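Local coordinates for protein adenylyltransferase thiF (Escherichia coli, PDB 1ZUD) that catalyses the ATP-dependent adenylation of the C-terminal glycine carboxylate of the sulfur carrier protein ThiS, a step in thiamine biosynthesis, at residues L68-L73 and A187-P192; L158-P163 and T214-L219; F6-R11 and L94-Q99; V56-D61 and T101-R106; Q24-S29 and E204-L209. One frame throughout, in Å; residues are numbered along the deposited sequence. Where two conformers were deposited one is given.

Contact 1: residues L68-L73 and A187-P192; sequences LQRQIL and AGVVGP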
# COMPACT_ATOMS: atom_id res chain seq x y z
N LEU C 68 18.07 5.18 -4.74
CA LEU C 68 17.81 3.77 -4.88
C LEU C 68 17.09 3.13 -3.72
O LEU C 68 16.41 2.14 -3.92
CB LEU C 68 19.13 3.03 -5.22
CG LEU C 68 19.87 3.63 -6.47
CD1 LEU C 68 21.10 2.71 -6.92
CD2 LEU C 68 18.89 3.75 -7.68
N GLN C 69 17.20 3.69 -2.53
CA GLN C 69 16.52 3.10 -1.38
C GLN C 69 15.00 3.11 -1.58
O GLN C 69 14.28 2.37 -0.88
CB GLN C 69 16.93 3.90 -0.13
CG GLN C 69 16.17 3.62 1.13
CD GLN C 69 15.16 4.77 1.39
OE1 GLN C 69 15.03 5.68 0.56
NE2 GLN C 69 14.47 4.73 2.51
N ARG C 70 14.48 3.93 -2.49
CA ARG C 70 13.00 3.94 -2.65
C ARG C 70 12.51 4.06 -4.06
O ARG C 70 11.33 3.88 -4.33
CB ARG C 70 12.38 5.08 -1.79
CG ARG C 70 12.80 6.48 -2.20
CD ARG C 70 12.60 7.53 -1.09
NE ARG C 70 13.19 8.81 -1.49
CZ ARG C 70 14.50 9.00 -1.60
NH1 ARG C 70 15.34 8.00 -1.30
NH2 ARG C 70 14.98 10.14 -2.07
N GLN C 71 13.40 4.41 -4.99
CA GLN C 71 12.98 4.60 -6.39
C GLN C 71 13.40 3.35 -7.15
O GLN C 71 14.45 3.35 -7.83
CB GLN C 71 13.63 5.86 -6.91
CG GLN C 71 13.13 7.09 -6.05
CD GLN C 71 13.78 8.40 -6.36
OE1 GLN C 71 14.34 8.60 -7.44
NE2 GLN C 71 13.66 9.35 -5.44
N ILE C 72 12.55 2.33 -7.02
CA ILE C 72 12.71 0.95 -7.52
C ILE C 72 12.82 0.67 -8.99
O ILE C 72 13.08 -0.47 -9.39
CB ILE C 72 11.59 0.04 -6.97
CG1 ILE C 72 10.25 0.45 -7.60
CG2 ILE C 72 11.55 0.11 -5.45
CD1 ILE C 72 9.07 -0.32 -7.06
N LEU C 73 12.63 1.69 -9.81
CA LEU C 73 12.73 1.54 -11.24
C LEU C 73 14.19 1.70 -11.69
O LEU C 73 14.55 1.22 -12.75
CB LEU C 73 11.88 2.61 -11.91
CG LEU C 73 11.67 2.67 -13.42
CD1 LEU C 73 11.09 1.28 -13.80
CD2 LEU C 73 10.65 3.85 -13.82
N ALA C 187 13.38 15.60 4.43
CA ALA C 187 13.48 14.63 5.52
C ALA C 187 13.58 13.15 5.15
O ALA C 187 13.60 12.80 3.99
CB ALA C 187 12.31 14.84 6.45
N GLY C 188 13.64 12.30 6.16
CA GLY C 188 13.71 10.87 5.88
C GLY C 188 12.35 10.26 5.53
O GLY C 188 11.23 10.81 5.79
N VAL C 189 12.45 9.08 4.95
CA VAL C 189 11.28 8.34 4.56
C VAL C 189 11.64 6.87 4.35
O VAL C 189 12.76 6.50 3.91
CB VAL C 189 10.66 8.96 3.30
CG1 VAL C 189 11.60 8.77 2.11
CG2 VAL C 189 9.24 8.37 3.06
N VAL C 190 10.69 6.04 4.74
CA VAL C 190 10.79 4.58 4.63
C VAL C 190 10.34 4.22 3.21
O VAL C 190 9.27 4.65 2.73
CB VAL C 190 9.89 3.92 5.70
CG1 VAL C 190 9.98 2.41 5.61
CG2 VAL C 190 10.34 4.40 7.10
N GLY C 191 11.18 3.44 2.53
CA GLY C 191 10.94 3.04 1.18
C GLY C 191 9.56 2.52 0.89
O GLY C 191 8.84 3.07 0.05
N PRO C 192 9.15 1.46 1.58
CA PRO C 192 7.83 0.87 1.35
C PRO C 192 6.67 1.78 1.75
O PRO C 192 5.57 1.55 1.33
CB PRO C 192 7.84 -0.41 2.20
CG PRO C 192 9.30 -0.71 2.45
CD PRO C 192 9.99 0.61 2.46
O HOH W 1 13.32 1.83 3.11

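Contact 2: residues L158-P163 and T214-L219; sequences LMVLTP and TPAGEL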
# COMPACT_ATOMS: atom_id res chain seq x y z
N LEU C 158 -3.32 10.38 0.68
CA LEU C 158 -3.76 10.14 -0.69
C LEU C 158 -5.22 10.69 -0.90
O LEU C 158 -6.04 10.57 0.00
CB LEU C 158 -3.74 8.63 -0.94
CG LEU C 158 -4.49 8.09 -2.15
CD1 LEU C 158 -3.74 8.49 -3.39
CD2 LEU C 158 -4.60 6.55 -2.04
N MET C 159 -5.51 11.26 -2.07
CA MET C 159 -6.87 11.71 -2.39
C MET C 159 -7.07 11.59 -3.88
O MET C 159 -6.14 11.89 -4.67
CB MET C 159 -7.09 13.21 -2.12
CG MET C 159 -6.47 13.81 -0.97
SD MET C 159 -6.89 15.58 -1.12
CE MET C 159 -5.29 16.21 -1.26
N VAL C 160 -8.30 11.22 -4.27
CA VAL C 160 -8.69 11.17 -5.69
C VAL C 160 -9.68 12.35 -5.92
O VAL C 160 -10.77 12.39 -5.29
CB VAL C 160 -9.41 9.87 -6.05
CG1 VAL C 160 -9.78 9.92 -7.54
CG2 VAL C 160 -8.48 8.62 -5.75
N LEU C 161 -9.30 13.31 -6.75
CA LEU C 161 -10.16 14.49 -6.97
C LEU C 161 -10.63 14.47 -8.40
O LEU C 161 -9.82 14.44 -9.37
CB LEU C 161 -9.38 15.77 -6.70
CG LEU C 161 -8.57 15.83 -5.44
CD1 LEU C 161 -7.54 16.96 -5.55
CD2 LEU C 161 -9.50 16.02 -4.29
N THR C 162 -11.94 14.42 -8.57
CA THR C 162 -12.47 14.35 -9.94
C THR C 162 -13.54 15.41 -10.20
O THR C 162 -14.17 15.87 -9.26
CB THR C 162 -13.17 12.98 -10.21
OG1 THR C 162 -14.29 12.83 -9.31
CG2 THR C 162 -12.19 11.81 -9.95
N PRO C 163 -13.69 15.85 -11.46
CA PRO C 163 -14.71 16.85 -11.86
C PRO C 163 -16.04 16.11 -11.55
O PRO C 163 -16.09 14.89 -11.68
CB PRO C 163 -14.56 16.95 -13.40
CG PRO C 163 -13.18 16.53 -13.66
CD PRO C 163 -12.81 15.48 -12.59
N THR C 214 -15.96 3.42 -7.61
CA THR C 214 -15.15 3.42 -6.41
C THR C 214 -15.24 4.80 -5.80
O THR C 214 -15.56 5.75 -6.49
CB THR C 214 -13.66 3.09 -6.77
OG1 THR C 214 -12.91 2.95 -5.57
CG2 THR C 214 -13.04 4.23 -7.63
N PRO C 215 -14.94 4.94 -4.50
CA PRO C 215 -15.05 6.31 -3.94
C PRO C 215 -13.98 7.32 -4.41
O PRO C 215 -12.89 6.95 -4.89
CB PRO C 215 -15.02 6.07 -2.43
CG PRO C 215 -14.13 4.81 -2.29
CD PRO C 215 -14.62 3.94 -3.45
N ALA C 216 -14.32 8.60 -4.31
CA ALA C 216 -13.41 9.68 -4.64
C ALA C 216 -13.77 10.80 -3.66
O ALA C 216 -14.82 10.73 -2.99
CB ALA C 216 -13.60 10.11 -6.13
N GLY C 217 -12.92 11.82 -3.52
CA GLY C 217 -13.25 12.92 -2.61
C GLY C 217 -13.15 12.53 -1.15
O GLY C 217 -13.90 13.00 -0.28
N GLU C 218 -12.17 11.68 -0.90
CA GLU C 218 -11.90 11.13 0.40
C GLU C 218 -10.39 11.28 0.67
O GLU C 218 -9.60 10.93 -0.19
CB GLU C 218 -12.26 9.66 0.23
CG GLU C 218 -12.43 8.80 1.39
CD GLU C 218 -12.96 7.43 0.90
OE1 GLU C 218 -12.28 6.79 0.05
OE2 GLU C 218 -14.05 7.02 1.36
N LEU C 219 -9.98 11.80 1.83
CA LEU C 219 -8.57 11.90 2.12
C LEU C 219 -8.22 10.61 2.91
O LEU C 219 -8.87 10.29 3.90
CB LEU C 219 -8.26 13.16 2.97
CG LEU C 219 -6.84 13.24 3.51
CD1 LEU C 219 -5.88 13.40 2.31
CD2 LEU C 219 -6.70 14.41 4.51
O HOH W 2 -10.29 10.06 -2.49

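Contact 3: residues F6-R11 and L94-Q99; sequences FMRYSR and LNPDIQ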
# COMPACT_ATOMS: atom_id res chain seq x y z
N PHE C 6 -3.46 -9.87 -25.46
CA PHE C 6 -4.38 -10.73 -24.72
C PHE C 6 -3.66 -11.58 -23.64
O PHE C 6 -4.09 -11.68 -22.49
CB PHE C 6 -5.15 -11.63 -25.71
CG PHE C 6 -6.29 -12.31 -25.09
CD1 PHE C 6 -6.20 -13.63 -24.70
CD2 PHE C 6 -7.43 -11.58 -24.75
CE1 PHE C 6 -7.23 -14.22 -23.95
CE2 PHE C 6 -8.46 -12.16 -24.00
CZ PHE C 6 -8.37 -13.47 -23.60
N MET C 7 -2.51 -12.14 -24.00
CA MET C 7 -1.72 -12.94 -23.09
C MET C 7 -1.09 -12.11 -21.97
O MET C 7 -1.11 -12.46 -20.77
CB MET C 7 -0.57 -13.64 -23.86
CG MET C 7 -1.03 -14.87 -24.65
SD MET C 7 -1.67 -16.20 -23.59
CE MET C 7 -0.83 -15.89 -21.87
N ARG C 8 -0.54 -10.99 -22.38
CA ARG C 8 0.14 -10.10 -21.44
C ARG C 8 -0.81 -9.61 -20.36
O ARG C 8 -0.47 -9.60 -19.16
CB ARG C 8 0.74 -8.91 -22.21
CG ARG C 8 1.31 -7.80 -21.30
CD ARG C 8 1.76 -6.58 -22.14
NE ARG C 8 3.01 -6.84 -22.84
CZ ARG C 8 4.21 -6.80 -22.25
NH1 ARG C 8 4.31 -6.51 -20.96
NH2 ARG C 8 5.31 -7.02 -22.95
N TYR C 9 -2.02 -9.20 -20.76
CA TYR C 9 -3.00 -8.67 -19.78
C TYR C 9 -4.00 -9.69 -19.27
O TYR C 9 -4.99 -9.34 -18.59
CB TYR C 9 -3.77 -7.52 -20.42
CG TYR C 9 -2.81 -6.51 -21.00
CD1 TYR C 9 -2.85 -6.17 -22.36
CD2 TYR C 9 -1.90 -5.86 -20.16
CE1 TYR C 9 -1.98 -5.19 -22.88
CE2 TYR C 9 -1.05 -4.89 -20.67
CZ TYR C 9 -1.08 -4.57 -22.02
OH TYR C 9 -0.19 -3.64 -22.50
N SER C 10 -3.73 -10.95 -19.55
CA SER C 10 -4.67 -12.00 -19.18
C SER C 10 -5.15 -12.04 -17.74
O SER C 10 -6.35 -12.22 -17.52
CB SER C 10 -4.10 -13.37 -19.59
OG SER C 10 -2.90 -13.65 -18.92
N ARG C 11 -4.28 -11.81 -16.76
CA ARG C 11 -4.74 -11.95 -15.40
C ARG C 11 -5.65 -10.83 -14.93
O ARG C 11 -6.32 -10.98 -13.93
CB ARG C 11 -3.56 -12.13 -14.42
CG ARG C 11 -2.77 -13.46 -14.63
CD ARG C 11 -3.66 -14.71 -14.56
NE ARG C 11 -2.90 -15.97 -14.71
CZ ARG C 11 -2.47 -16.49 -15.86
NH1 ARG C 11 -2.70 -15.90 -17.03
NH2 ARG C 11 -1.76 -17.62 -15.83
N LEU C 94 9.94 -3.48 -19.78
CA LEU C 94 8.85 -4.20 -19.14
C LEU C 94 7.72 -4.42 -20.15
O LEU C 94 7.16 -5.52 -20.31
CB LEU C 94 8.35 -3.37 -17.95
CG LEU C 94 7.10 -3.92 -17.25
CD1 LEU C 94 7.40 -5.26 -16.55
CD2 LEU C 94 6.60 -2.86 -16.27
N ASN C 95 7.39 -3.34 -20.86
CA ASN C 95 6.30 -3.36 -21.81
C ASN C 95 6.59 -2.47 -23.04
O ASN C 95 6.28 -1.28 -23.07
CB ASN C 95 4.99 -2.93 -21.11
CG ASN C 95 3.74 -3.18 -21.98
OD1 ASN C 95 3.87 -3.47 -23.16
ND2 ASN C 95 2.54 -3.05 -21.40
N PRO C 96 7.16 -3.07 -24.10
CA PRO C 96 7.50 -2.38 -25.35
C PRO C 96 6.31 -2.11 -26.24
O PRO C 96 6.47 -1.58 -27.31
CB PRO C 96 8.49 -3.34 -26.03
CG PRO C 96 7.99 -4.71 -25.60
CD PRO C 96 7.56 -4.50 -24.13
N ASP C 97 5.11 -2.48 -25.81
CA ASP C 97 3.92 -2.31 -26.63
C ASP C 97 3.06 -1.10 -26.32
O ASP C 97 2.02 -0.87 -26.92
CB ASP C 97 3.07 -3.60 -26.56
CG ASP C 97 3.83 -4.81 -27.14
OD1 ASP C 97 4.62 -4.59 -28.06
OD2 ASP C 97 3.64 -5.96 -26.69
N ILE C 98 3.48 -0.28 -25.38
CA ILE C 98 2.67 0.91 -25.12
C ILE C 98 3.51 2.14 -25.47
O ILE C 98 4.73 2.01 -25.67
CB ILE C 98 2.17 0.94 -23.66
CG1 ILE C 98 3.33 0.72 -22.68
CG2 ILE C 98 1.04 -0.10 -23.49
CD1 ILE C 98 2.93 0.88 -21.22
N GLN C 99 2.87 3.31 -25.56
CA GLN C 99 3.55 4.57 -25.86
C GLN C 99 4.18 5.21 -24.60
O GLN C 99 3.46 5.59 -23.65
CB GLN C 99 2.55 5.54 -26.51
CG GLN C 99 3.07 6.95 -26.77
CD GLN C 99 4.36 6.97 -27.59
OE1 GLN C 99 4.48 6.30 -28.62
NE2 GLN C 99 5.33 7.77 -27.14
O HOH W 3 5.52 -7.56 -25.42

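Contact 4: residues V56-D61 and T101-R106; sequences VLADDD and TALQQR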
# COMPACT_ATOMS: atom_id res chain seq x y z
N VAL C 56 2.93 9.45 -19.86
CA VAL C 56 3.82 10.58 -20.02
C VAL C 56 4.53 10.71 -18.67
O VAL C 56 3.90 10.79 -17.62
CB VAL C 56 2.99 11.86 -20.46
CG1 VAL C 56 3.93 13.04 -20.75
CG2 VAL C 56 2.25 11.55 -21.80
N LEU C 57 5.87 10.73 -18.71
CA LEU C 57 6.69 10.68 -17.50
C LEU C 57 7.48 11.95 -17.44
O LEU C 57 8.37 12.16 -18.24
CB LEU C 57 7.61 9.43 -17.59
CG LEU C 57 6.91 8.11 -18.07
CD1 LEU C 57 7.86 7.19 -18.86
CD2 LEU C 57 6.38 7.35 -16.85
N ALA C 58 7.18 12.79 -16.47
CA ALA C 58 7.85 14.09 -16.36
C ALA C 58 8.66 14.18 -15.06
O ALA C 58 8.14 13.88 -13.97
CB ALA C 58 6.74 15.22 -16.40
N ASP C 59 9.93 14.56 -15.17
CA ASP C 59 10.75 14.75 -13.96
C ASP C 59 11.97 15.57 -14.40
O ASP C 59 12.44 15.41 -15.52
CB ASP C 59 11.19 13.40 -13.36
CG ASP C 59 11.79 13.53 -11.91
OD1 ASP C 59 11.07 13.35 -10.87
OD2 ASP C 59 13.01 13.82 -11.80
N ASP C 60 12.47 16.44 -13.54
CA ASP C 60 13.63 17.22 -13.91
C ASP C 60 14.93 16.76 -13.23
O ASP C 60 15.92 17.45 -13.38
CB ASP C 60 13.39 18.70 -13.59
CG ASP C 60 13.32 18.97 -12.09
OD1 ASP C 60 13.19 18.01 -11.28
OD2 ASP C 60 13.40 20.16 -11.72
N ASP C 61 14.94 15.62 -12.53
CA ASP C 61 16.16 15.18 -11.82
C ASP C 61 16.98 14.14 -12.57
O ASP C 61 16.53 13.61 -13.54
CB ASP C 61 15.78 14.58 -10.48
CG ASP C 61 15.29 15.63 -9.49
OD1 ASP C 61 14.19 15.43 -8.91
OD2 ASP C 61 16.00 16.64 -9.27
N THR C 101 6.27 8.34 -23.18
CA THR C 101 6.81 9.66 -23.48
C THR C 101 7.58 10.29 -22.31
O THR C 101 7.04 10.42 -21.21
CB THR C 101 5.65 10.58 -23.92
OG1 THR C 101 5.05 10.00 -25.07
CG2 THR C 101 6.12 12.01 -24.22
N ALA C 102 8.81 10.70 -22.58
CA ALA C 102 9.70 11.30 -21.57
C ALA C 102 9.74 12.79 -21.65
O ALA C 102 10.03 13.33 -22.70
CB ALA C 102 11.18 10.79 -21.77
N LEU C 103 9.47 13.47 -20.54
CA LEU C 103 9.58 14.95 -20.49
C LEU C 103 10.57 15.27 -19.36
O LEU C 103 10.21 15.21 -18.15
CB LEU C 103 8.24 15.63 -20.13
CG LEU C 103 7.06 15.26 -21.05
CD1 LEU C 103 5.79 16.04 -20.64
CD2 LEU C 103 7.41 15.64 -22.48
N GLN C 104 11.80 15.60 -19.72
CA GLN C 104 12.80 15.92 -18.70
C GLN C 104 12.63 17.41 -18.38
O GLN C 104 13.35 18.27 -18.90
CB GLN C 104 14.21 15.65 -19.20
CG GLN C 104 15.30 15.80 -18.13
CD GLN C 104 15.22 14.76 -17.00
OE1 GLN C 104 14.58 13.69 -17.14
NE2 GLN C 104 15.85 15.07 -15.89
N GLN C 105 11.64 17.73 -17.56
CA GLN C 105 11.46 19.12 -17.25
C GLN C 105 10.59 19.26 -16.00
O GLN C 105 10.00 18.27 -15.52
CB GLN C 105 10.87 19.84 -18.50
CG GLN C 105 9.44 19.48 -18.79
CD GLN C 105 8.89 20.13 -20.05
OE1 GLN C 105 8.87 19.52 -21.11
NE2 GLN C 105 8.44 21.38 -19.92
N ARG C 106 10.58 20.47 -15.45
CA ARG C 106 9.77 20.81 -14.27
C ARG C 106 8.60 21.45 -14.98
O ARG C 106 8.69 22.58 -15.44
CB ARG C 106 10.48 21.85 -13.38
CG ARG C 106 9.66 22.27 -12.13
CD ARG C 106 10.46 23.20 -11.22
NE ARG C 106 9.71 23.67 -10.05
CZ ARG C 106 8.78 24.63 -10.06
NH1 ARG C 106 8.46 25.25 -11.20
NH2 ARG C 106 8.18 24.99 -8.93
O HOH W 4 18.29 16.92 -14.25

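Contact 5: residues Q24-S29 and E204-L209; sequences QKLLDS and EAIKLL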
# COMPACT_ATOMS: atom_id res chain seq x y z
N GLN C 24 -9.37 -2.59 -23.07
CA GLN C 24 -9.29 -1.71 -24.23
C GLN C 24 -9.32 -0.26 -23.83
O GLN C 24 -8.60 0.55 -24.40
CB GLN C 24 -10.44 -1.98 -25.25
CG GLN C 24 -10.20 -1.20 -26.55
CD GLN C 24 -8.85 -1.56 -27.17
OE1 GLN C 24 -8.53 -2.74 -27.34
NE2 GLN C 24 -8.06 -0.54 -27.51
N LYS C 25 -10.16 0.08 -22.84
CA LYS C 25 -10.20 1.45 -22.36
C LYS C 25 -8.82 1.80 -21.75
O LYS C 25 -8.32 2.93 -21.94
CB LYS C 25 -11.25 1.64 -21.28
CG LYS C 25 -12.67 1.35 -21.70
CD LYS C 25 -13.55 1.52 -20.47
CE LYS C 25 -15.02 1.16 -20.74
NZ LYS C 25 -15.84 1.31 -19.48
N LEU C 26 -8.19 0.87 -21.00
CA LEU C 26 -6.82 1.21 -20.46
C LEU C 26 -5.88 1.45 -21.62
O LEU C 26 -5.09 2.39 -21.67
CB LEU C 26 -6.23 0.06 -19.59
CG LEU C 26 -6.99 -0.25 -18.31
CD1 LEU C 26 -6.39 -1.50 -17.60
CD2 LEU C 26 -6.91 0.94 -17.40
N LEU C 27 -5.96 0.56 -22.60
CA LEU C 27 -5.09 0.67 -23.75
C LEU C 27 -5.31 1.99 -24.54
O LEU C 27 -4.41 2.48 -25.20
CB LEU C 27 -5.32 -0.55 -24.63
CG LEU C 27 -4.34 -1.70 -24.85
CD1 LEU C 27 -3.08 -1.58 -24.03
CD2 LEU C 27 -5.12 -3.02 -24.64
N ASP C 28 -6.52 2.54 -24.48
CA ASP C 28 -6.85 3.77 -25.18
C ASP C 28 -6.63 5.00 -24.29
O ASP C 28 -6.89 6.12 -24.72
CB ASP C 28 -8.33 3.78 -25.58
CG ASP C 28 -8.70 2.70 -26.62
OD1 ASP C 28 -7.80 2.24 -27.38
OD2 ASP C 28 -9.90 2.34 -26.66
N SER C 29 -6.18 4.83 -23.06
CA SER C 29 -6.03 5.99 -22.19
C SER C 29 -4.65 6.60 -22.17
O SER C 29 -3.63 5.98 -22.60
CB SER C 29 -6.34 5.59 -20.77
OG SER C 29 -7.60 5.00 -20.69
N GLU C 204 -5.85 3.54 -8.11
CA GLU C 204 -6.97 4.50 -8.32
C GLU C 204 -7.07 4.85 -9.82
O GLU C 204 -8.15 5.01 -10.38
CB GLU C 204 -6.70 5.77 -7.44
CG GLU C 204 -6.84 5.47 -5.92
CD GLU C 204 -8.17 4.79 -5.58
OE1 GLU C 204 -8.23 3.91 -4.67
OE2 GLU C 204 -9.17 5.12 -6.25
N ALA C 205 -5.93 4.92 -10.49
CA ALA C 205 -5.93 5.26 -11.91
C ALA C 205 -6.56 4.19 -12.76
O ALA C 205 -7.33 4.47 -13.70
CB ALA C 205 -4.48 5.53 -12.42
N ILE C 206 -6.28 2.95 -12.43
CA ILE C 206 -6.84 1.84 -13.18
C ILE C 206 -8.33 1.78 -12.99
O ILE C 206 -9.06 1.53 -13.95
CB ILE C 206 -6.19 0.51 -12.72
CG1 ILE C 206 -4.71 0.56 -13.13
CG2 ILE C 206 -6.88 -0.69 -13.35
CD1 ILE C 206 -3.83 -0.45 -12.41
N LYS C 207 -8.78 2.02 -11.77
CA LYS C 207 -10.23 2.00 -11.51
C LYS C 207 -10.92 3.15 -12.26
O LYS C 207 -12.00 2.94 -12.87
CB LYS C 207 -10.53 2.10 -9.99
CG LYS C 207 -10.16 0.81 -9.23
CD LYS C 207 -10.60 0.86 -7.76
CE LYS C 207 -9.87 1.99 -7.02
NZ LYS C 207 -10.31 2.05 -5.60
N LEU C 208 -10.29 4.33 -12.23
CA LEU C 208 -10.91 5.46 -12.89
C LEU C 208 -10.95 5.25 -14.40
O LEU C 208 -11.98 5.50 -15.03
CB LEU C 208 -10.16 6.75 -12.60
CG LEU C 208 -10.50 7.86 -13.60
CD1 LEU C 208 -11.83 8.51 -13.23
CD2 LEU C 208 -9.41 8.87 -13.58
N LEU C 209 -9.84 4.79 -14.99
CA LEU C 209 -9.79 4.59 -16.42
C LEU C 209 -10.63 3.41 -16.90
O LEU C 209 -11.13 3.42 -18.01
CB LEU C 209 -8.35 4.43 -16.88
CG LEU C 209 -7.46 5.66 -16.58
CD1 LEU C 209 -5.99 5.28 -16.79
CD2 LEU C 209 -7.85 6.81 -17.45

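Contact 1: residues L68-L73 and A187-P192
Two neighbouring side chains, Gln69 and Arg70, reach from the loop 68-73 to the approach of helix 191-210 and meet it in different ways, one polar and one apolar. Gln69 has CG anti to its backbone N (chi1 170°) and then bends at chi2, which brings the amide end to the backbone of 189-191. There NE2 donates to Val189 O at 2.8 Å, with the acceptor in the plane of the amide and the donor in the plane of the carbonyl. The other half of the amide is turned to its neighbour: Arg70 NH1 gives a hydrogen bond of 3.0 Å to Gln69 OE1, nearly along the C=O axis. Both ends of the amide are thus gripped, which fixes its flip. Gln69 NE2 has a further partner in Gln12 OE1 of the second subunit, while Arg70 NH1 also bonds Ser66 O.

Arg70 starts from the crowded position between N and C (chi1 63°) and runs extended to NE. It crosses Val189 at about a right angle, so that its CD rests 3.6 Å from Val189 CG1. Behind it, Arg70 CB comes up against Gly191 CA at 3.9 Å. A water accepts from Gly191 N at 2.7 Å, at the first turn of the helix, for which Val190 is the N-cap. The whole contact is buried, and Arg11 of the second subunit packs on Arg70. Arg70 is an ATP-binding residue close to Gly38, and Arg11 and Gln12 of the second subunit reach the contact, all consistent with a wall of the ATP site of a HesA/MoeB/ThiF enzyme at the dimer interface.

Contact 2: residues L158-P163 and T214-L219
Residues 158-162 and 216-219 run roughly antiparallel, 146° apart, and they are only loosely joined at this end of strands 155-161 and 218-223. The firm link is Gly217 N to Val160 O, 2.8 Å and nearly along the C=O axis, made where Gly217 turns the chain with positive phi. One step on, the strands have drifted apart and a water fills in: it accepts from Val160 N at 2.9 Å and donates to Glu218 O at 2.6 Å. Beyond it, CA-H...O contacts link Met159 CA to Glu218 O and Leu219 CA to Leu158 O, both 3.6 Å.

Met159 and Leu219 point to the same face of the sheet and cross obliquely. The methyl CD1 of Leu219 presses on Met159 CG at 3.4 Å, tighter than usual van der Waals contact. Leu173 of helix 170-173 touches both side chains. Farther along, Val160 CG1, anti to its backbone N, meets Ala216 CB at 4.1 Å, while Glu204 of helix 191-210 lies against Val160.

Chemically, this end of the pairing is held by one direct bond and a water bridge that satisfies both Val160 N and Glu218 O, with a tight apolar pair beside it, whose Leu219 is also packed on by Phe60 of the ThiS chain.

Contact 3: residues F6-R11 and L94-Q99
Asn95 is the tight centre of this contact, clasped between two consecutive residues of the N-terminal helical region. Its amide lies flat against the guanidinium of Arg8, the planes 5° apart, with Asn95 OD1 3.4 Å above the middle of the group. That same OD1 accepts from Asp97 N in an Asx turn, and Asn95 ND2 donates to Tyr9 OH at 3.0 Å, the hydroxyl lying in the amide plane; a second bond from ND2 goes to Ala48 O. With both ends held, the amide can hardly rotate. Arg8 reaches its place through a bend at chi3 (-76°), which also lets NH1 donate to a lone pair of Leu94 O at 3.1 Å.

The looser side lies round Asp97 and Pro96. Arg8 NE and Asp97 OD2 make only a long salt bridge of 4.0 Å, with a water between the groups, 2.5 Å from Arg8 NH2 and 2.8 Å from Asp97 OD2. The stronger partner of this carboxylate is Arg4, and Leu65 of the second subunit packs on Arg8. The exposed Pro96 merely brings CD to 3.6 Å from Arg8 NH2.

Here the N-terminal helix is clipped to a type I turn, Asn95 to Ile98, that joins helix 83-94 to strand 99-103 in the Rossmann-like fold.

Contact 4: residues V56-D61 and T101-R106
Gln104 has CG anti to its backbone N (chi1 -173°) and then turns sharply at chi2 (65°), so the amide doubles back over the neighbouring chain. NE2 there donates to Asp61 O at 2.8 Å, arriving well above the carbonyl plane, while OE1 is taken by Ser84 OG of helix 83-94. Asp59, its CG also anti to N, leads its CB away from the partner segment 101-106. Its OD2 accepts from Asp61 N at 2.7 Å in an Asx turn, and OD1 accepts from Leu36 N, so both oxygens are held.

Before these turns strand segments 56-58 and 101-103 pair in parallel, their axes 4.8 Å and 20° apart. Leu57 bonds both ways: its N gives to Thr101 O at 2.8 Å, almost exactly along the C=O axis, and its O takes Leu103 N at 2.9 Å. Asp59 N to Leu103 O, 3.1 Å, continues the pairing. On the face carrying Val56, Ala58, Thr101 and Leu103, Val56 CG1 meets Leu103 CD1 obliquely at 3.5 Å.

Asp59 binds ATP, and Lys83, another ATP-binding residue, packs on it; that charge would probably steady the carboxylate. An acidic residue at the C-terminal end of the second parallel strand, here 54-58, facing the glycine-rich turn, is the hallmark of a Rossmann-type nucleotide site.

Contact 5: residues Q24-S29 and E204-L209
This is an apolar helix-to-helix contact in the Rossmann-like fold of ThiF, where the end of helix 19-27, just before the first strand 30-34, leans on the last turns of helix 191-210. The backbones come close, 6.0 Å between Leu26 CA and Leu209 CA, and the link across is made by carbon packing.

Leu209 has the largest share. Its CG stands anti to the carbonyl carbon (chi1 -61°), which sends the branch toward the residues leaving helix 19-27. Leu26 approaches obliquely from the flank and sets CD2 against Leu209 CB at 3.8 Å. Its other methyl, CD1, makes a looser contact of 4.4 Å with Ile206 CG2, one turn earlier on the long helix; Leu47 and Ala50 of helix 40-50 also pack on Ile206. On the outer side the exposed Lys25 lays its aliphatic part along the helix end, CB 3.7 Å from Leu209 O, and its extended chain carries NZ on to a weak hydrogen bond with Ser210 O.

Lys207 points away and forms a salt bridge with Glu204; both also bond the second subunit, and Ile206 itself packs on Pro192 of that subunit.

Ser29, just past the end of helix 19-27, completes the contact. Its hydroxyl donates to Lys25 O at 2.5 Å, and the same Ser29 OG lies 3.7 Å from Leu209 CD2.

In the fold
Contacts 2 and 4 belong to one mixed sheet but sit at far ends of it, centres about 25 Å apart on opposite sides of the chain's centre. Contact 4 is the outermost parallel pair, contact 2 an antiparallel one. Helix 191-210 ties others together: its start enters contact 1 and its end contact 5, about 27 Å away between centres. Contact 5 closes a long stretch of chain that encloses both segments of contacts 1 and 4, and it touches contact 2 through Lys207 and Thr214, and contact 3 through Leu27 and Tyr9. Contact 3 closes before contact 2 opens. All but contact 4 touch the second subunit, while contacts 1 and 4 engage the ATP-binding residues Arg70 and Asp59 directly.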